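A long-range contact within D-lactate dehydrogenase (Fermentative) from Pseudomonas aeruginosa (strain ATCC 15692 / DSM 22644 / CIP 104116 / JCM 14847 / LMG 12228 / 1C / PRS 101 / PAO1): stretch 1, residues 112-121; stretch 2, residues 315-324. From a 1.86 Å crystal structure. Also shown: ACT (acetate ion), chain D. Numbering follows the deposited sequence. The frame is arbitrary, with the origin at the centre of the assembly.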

# COMPACT_ATOMS: atom_id res chain seq x y z
N HIS B 112 -15.97 -0.33 35.16
CA HIS B 112 -15.15 0.10 34.01
C HIS B 112 -13.86 0.78 34.44
O HIS B 112 -13.59 0.98 35.62
CB HIS B 112 -15.98 1.06 33.18
CG HIS B 112 -16.02 2.46 33.69
ND1 HIS B 112 -16.16 3.53 32.84
CD2 HIS B 112 -16.07 2.96 34.94
CE1 HIS B 112 -16.23 4.64 33.56
NE2 HIS B 112 -16.16 4.33 34.84
N VAL B 113 -13.05 1.14 33.43
CA VAL B 113 -11.83 1.89 33.61
C VAL B 113 -12.20 3.37 33.55
O VAL B 113 -12.72 3.82 32.52
CB VAL B 113 -10.82 1.50 32.50
CG1 VAL B 113 -9.54 2.29 32.69
CG2 VAL B 113 -10.57 0.00 32.56
N PRO B 114 -11.88 4.16 34.60
CA PRO B 114 -12.35 5.53 34.61
C PRO B 114 -11.68 6.42 33.56
O PRO B 114 -12.32 7.35 33.11
CB PRO B 114 -12.02 6.03 36.01
CG PRO B 114 -11.00 5.10 36.56
CD PRO B 114 -11.02 3.84 35.75
N ALA B 115 -10.41 6.17 33.23
CA ALA B 115 -9.61 7.05 32.33
C ALA B 115 -8.41 6.26 31.80
O ALA B 115 -7.88 5.44 32.51
CB ALA B 115 -9.09 8.24 33.09
N TYR B 116 -7.98 6.55 30.56
CA TYR B 116 -6.80 5.93 29.99
C TYR B 116 -5.58 6.73 30.34
O TYR B 116 -5.68 7.92 30.66
CB TYR B 116 -6.95 5.87 28.47
CG TYR B 116 -8.11 4.99 28.00
CD1 TYR B 116 -8.17 3.66 28.37
CD2 TYR B 116 -9.15 5.50 27.22
CE1 TYR B 116 -9.20 2.84 27.94
CE2 TYR B 116 -10.20 4.68 26.84
CZ TYR B 116 -10.21 3.36 27.21
OH TYR B 116 -11.24 2.54 26.82
N SER B 117 -4.42 6.07 30.35
CA SER B 117 -3.12 6.69 30.56
C SER B 117 -2.93 7.98 29.76
O SER B 117 -2.98 7.97 28.50
CB SER B 117 -2.04 5.71 30.10
OG SER B 117 -0.76 6.33 29.93
N PRO B 118 -2.65 9.08 30.45
CA PRO B 118 -2.58 10.35 29.75
C PRO B 118 -1.33 10.45 28.89
O PRO B 118 -1.42 11.05 27.83
CB PRO B 118 -2.56 11.39 30.87
CG PRO B 118 -2.14 10.63 32.11
CD PRO B 118 -2.64 9.26 31.93
N HIS B 119 -0.21 9.89 29.32
CA HIS B 119 0.96 9.90 28.44
C HIS B 119 0.75 9.11 27.15
O HIS B 119 1.14 9.58 26.08
CB HIS B 119 2.20 9.42 29.15
CG HIS B 119 2.67 10.38 30.17
ND1 HIS B 119 3.33 11.54 29.84
CD2 HIS B 119 2.53 10.39 31.52
CE1 HIS B 119 3.60 12.22 30.95
NE2 HIS B 119 3.12 11.54 31.98
N ALA B 120 0.17 7.94 27.24
CA ALA B 120 -0.06 7.13 26.04
C ALA B 120 -0.91 7.89 25.04
O ALA B 120 -0.57 7.94 23.83
CB ALA B 120 -0.69 5.81 26.38
N VAL B 121 -2.01 8.47 25.51
CA VAL B 121 -2.96 9.15 24.65
C VAL B 121 -2.39 10.45 24.08
O VAL B 121 -2.50 10.72 22.88
CB VAL B 121 -4.35 9.35 25.33
CG1 VAL B 121 -5.32 10.06 24.38
CG2 VAL B 121 -4.94 7.99 25.70
N LEU B 315 -3.07 2.24 23.23
CA LEU B 315 -2.46 0.97 22.88
C LEU B 315 -0.95 1.02 23.03
O LEU B 315 -0.18 0.94 22.03
CB LEU B 315 -2.86 0.49 21.47
CG LEU B 315 -2.72 -1.02 21.19
CD1 LEU B 315 -3.84 -1.83 21.85
CD2 LEU B 315 -2.65 -1.34 19.72
N THR B 316 -0.49 1.14 24.28
CA THR B 316 0.89 0.90 24.66
C THR B 316 0.97 -0.17 25.75
O THR B 316 -0.01 -0.40 26.45
CB THR B 316 1.58 2.13 25.21
OG1 THR B 316 0.97 2.53 26.45
CG2 THR B 316 1.51 3.32 24.21
N ARG B 317 2.12 -0.75 25.94
CA ARG B 317 2.23 -1.78 26.96
C ARG B 317 1.90 -1.27 28.36
O ARG B 317 1.18 -1.90 29.07
CB ARG B 317 3.54 -2.54 26.85
CG ARG B 317 3.32 -3.71 25.91
CD ARG B 317 4.53 -4.22 25.18
NE ARG B 317 4.23 -4.84 23.89
CZ ARG B 317 3.26 -5.72 23.65
NH1 ARG B 317 2.45 -6.12 24.60
NH2 ARG B 317 3.11 -6.21 22.44
N GLU B 318 2.36 -0.10 28.69
CA GLU B 318 2.12 0.51 29.96
C GLU B 318 0.66 0.88 30.16
O GLU B 318 0.09 0.70 31.25
CB GLU B 318 3.03 1.71 30.14
CG GLU B 318 4.52 1.35 30.14
CD GLU B 318 5.16 1.33 28.74
OE1 GLU B 318 4.47 1.53 27.71
OE2 GLU B 318 6.38 1.10 28.65
N ALA B 319 0.03 1.42 29.14
CA ALA B 319 -1.34 1.82 29.26
C ALA B 319 -2.26 0.62 29.34
O ALA B 319 -3.30 0.65 30.07
CB ALA B 319 -1.76 2.75 28.10
N LEU B 320 -1.91 -0.43 28.61
CA LEU B 320 -2.67 -1.69 28.69
C LEU B 320 -2.49 -2.33 30.07
O LEU B 320 -3.45 -2.92 30.60
CB LEU B 320 -2.26 -2.68 27.58
CG LEU B 320 -2.67 -2.28 26.16
CD1 LEU B 320 -2.01 -3.21 25.21
CD2 LEU B 320 -4.20 -2.27 26.06
N ALA B 321 -1.28 -2.25 30.62
CA ALA B 321 -1.05 -2.74 31.99
C ALA B 321 -1.92 -2.00 33.00
O ALA B 321 -2.48 -2.64 33.91
CB ALA B 321 0.44 -2.67 32.38
N ALA B 322 -2.06 -0.68 32.85
CA ALA B 322 -2.95 0.09 33.72
C ALA B 322 -4.43 -0.31 33.62
O ALA B 322 -5.15 -0.38 34.64
CB ALA B 322 -2.81 1.59 33.44
N ILE B 323 -4.90 -0.54 32.40
CA ILE B 323 -6.26 -1.04 32.16
C ILE B 323 -6.46 -2.43 32.82
O ILE B 323 -7.51 -2.72 33.43
CB ILE B 323 -6.51 -1.17 30.64
CG1 ILE B 323 -6.80 0.23 30.01
CG2 ILE B 323 -7.67 -2.11 30.31
CD1 ILE B 323 -6.56 0.25 28.51
N ALA B 324 -5.48 -3.30 32.66
CA ALA B 324 -5.59 -4.65 33.26
C ALA B 324 -5.59 -4.62 34.78
O ALA B 324 -6.44 -5.27 35.39
CB ALA B 324 -4.48 -5.53 32.75
C ACT D . -13.74 3.27 24.62
O ACT D . -14.77 3.79 24.15
OXT ACT D . -13.36 3.50 25.79
CH3 ACT D . -12.94 2.34 23.77
O HOH W 1 -4.63 3.20 30.28

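No direct hydrogen bond crosses this contact; the polar link between the two stretches is a single water. Water 1 accepts from Ser-117 N at 2.9 Å and donates to Ala-319 O, also at 2.9 Å, so it joins a backbone NH just ahead of one helix to a carbonyl within the other. That carbonyl is already in use, since Ile-323 N donates to Ala-319 O at 3.1 Å in the regular helical pattern. The water therefore adds a second partner to the carbonyl without breaking the helix.

The water sits where the backbones come close: the CA atoms of Ser-117 and Ala-319 are 5.3 Å apart. Small side chains make this approach possible. Ser-117 CB lies 3.6 Å from Ala-319 CB, and Ala-120 CB reaches the same methyl, Ala-319 CB, at 3.7 Å. All three CA-to-CB bonds point toward the opposing stretch, and Ala-319 receives two neighbours that belong to the first turn of the other helix and the residue before it.

Both helices begin at this contact, and each begins with a capped turn. Ser-117 OG accepts from Ala-120 N at 3.3 Å, and Thr-316 OG1 accepts from Ala-319 N at 3.1 Å, each hydroxyl satisfying an NH that has no carbonyl one turn earlier in its helix to bond to. The cap residues also take part in the packing: Thr-316 OG1 stands 3.7 Å from Ala-120 CB, a van der Waals contact. One rule to read here is that a capping residue can close its own helix and still present a surface to its neighbour.

Farther along, the spacing widens to 6.5 Å between the CA atoms of Val-113 and Ile-323, and larger side chains fill it. Ile-323 has the largest area covered by the other stretch. Its CA-to-CB bond points sideways to the other stretch, but the end of its side chain comes nearer. In its chi1 m, chi2 t conformation it places CD1 3.7 Å from Tyr-116 CE1, while its CG2 meets Val-113 CG2 at 4.2 Å. The branched side chain thus touches two residues of the loop through different methyls, contacts that are purely apolar.

Tyr-116 combines two kinds of chemistry. Its ring carbon CE1 packs against the isoleucine, whereas its hydroxyl OH donates to acetate OXT at 2.5 Å, a short hydrogen bond with the oxygen near the ring plane, at the edge. The acetate probably comes from the crystallisation liquor.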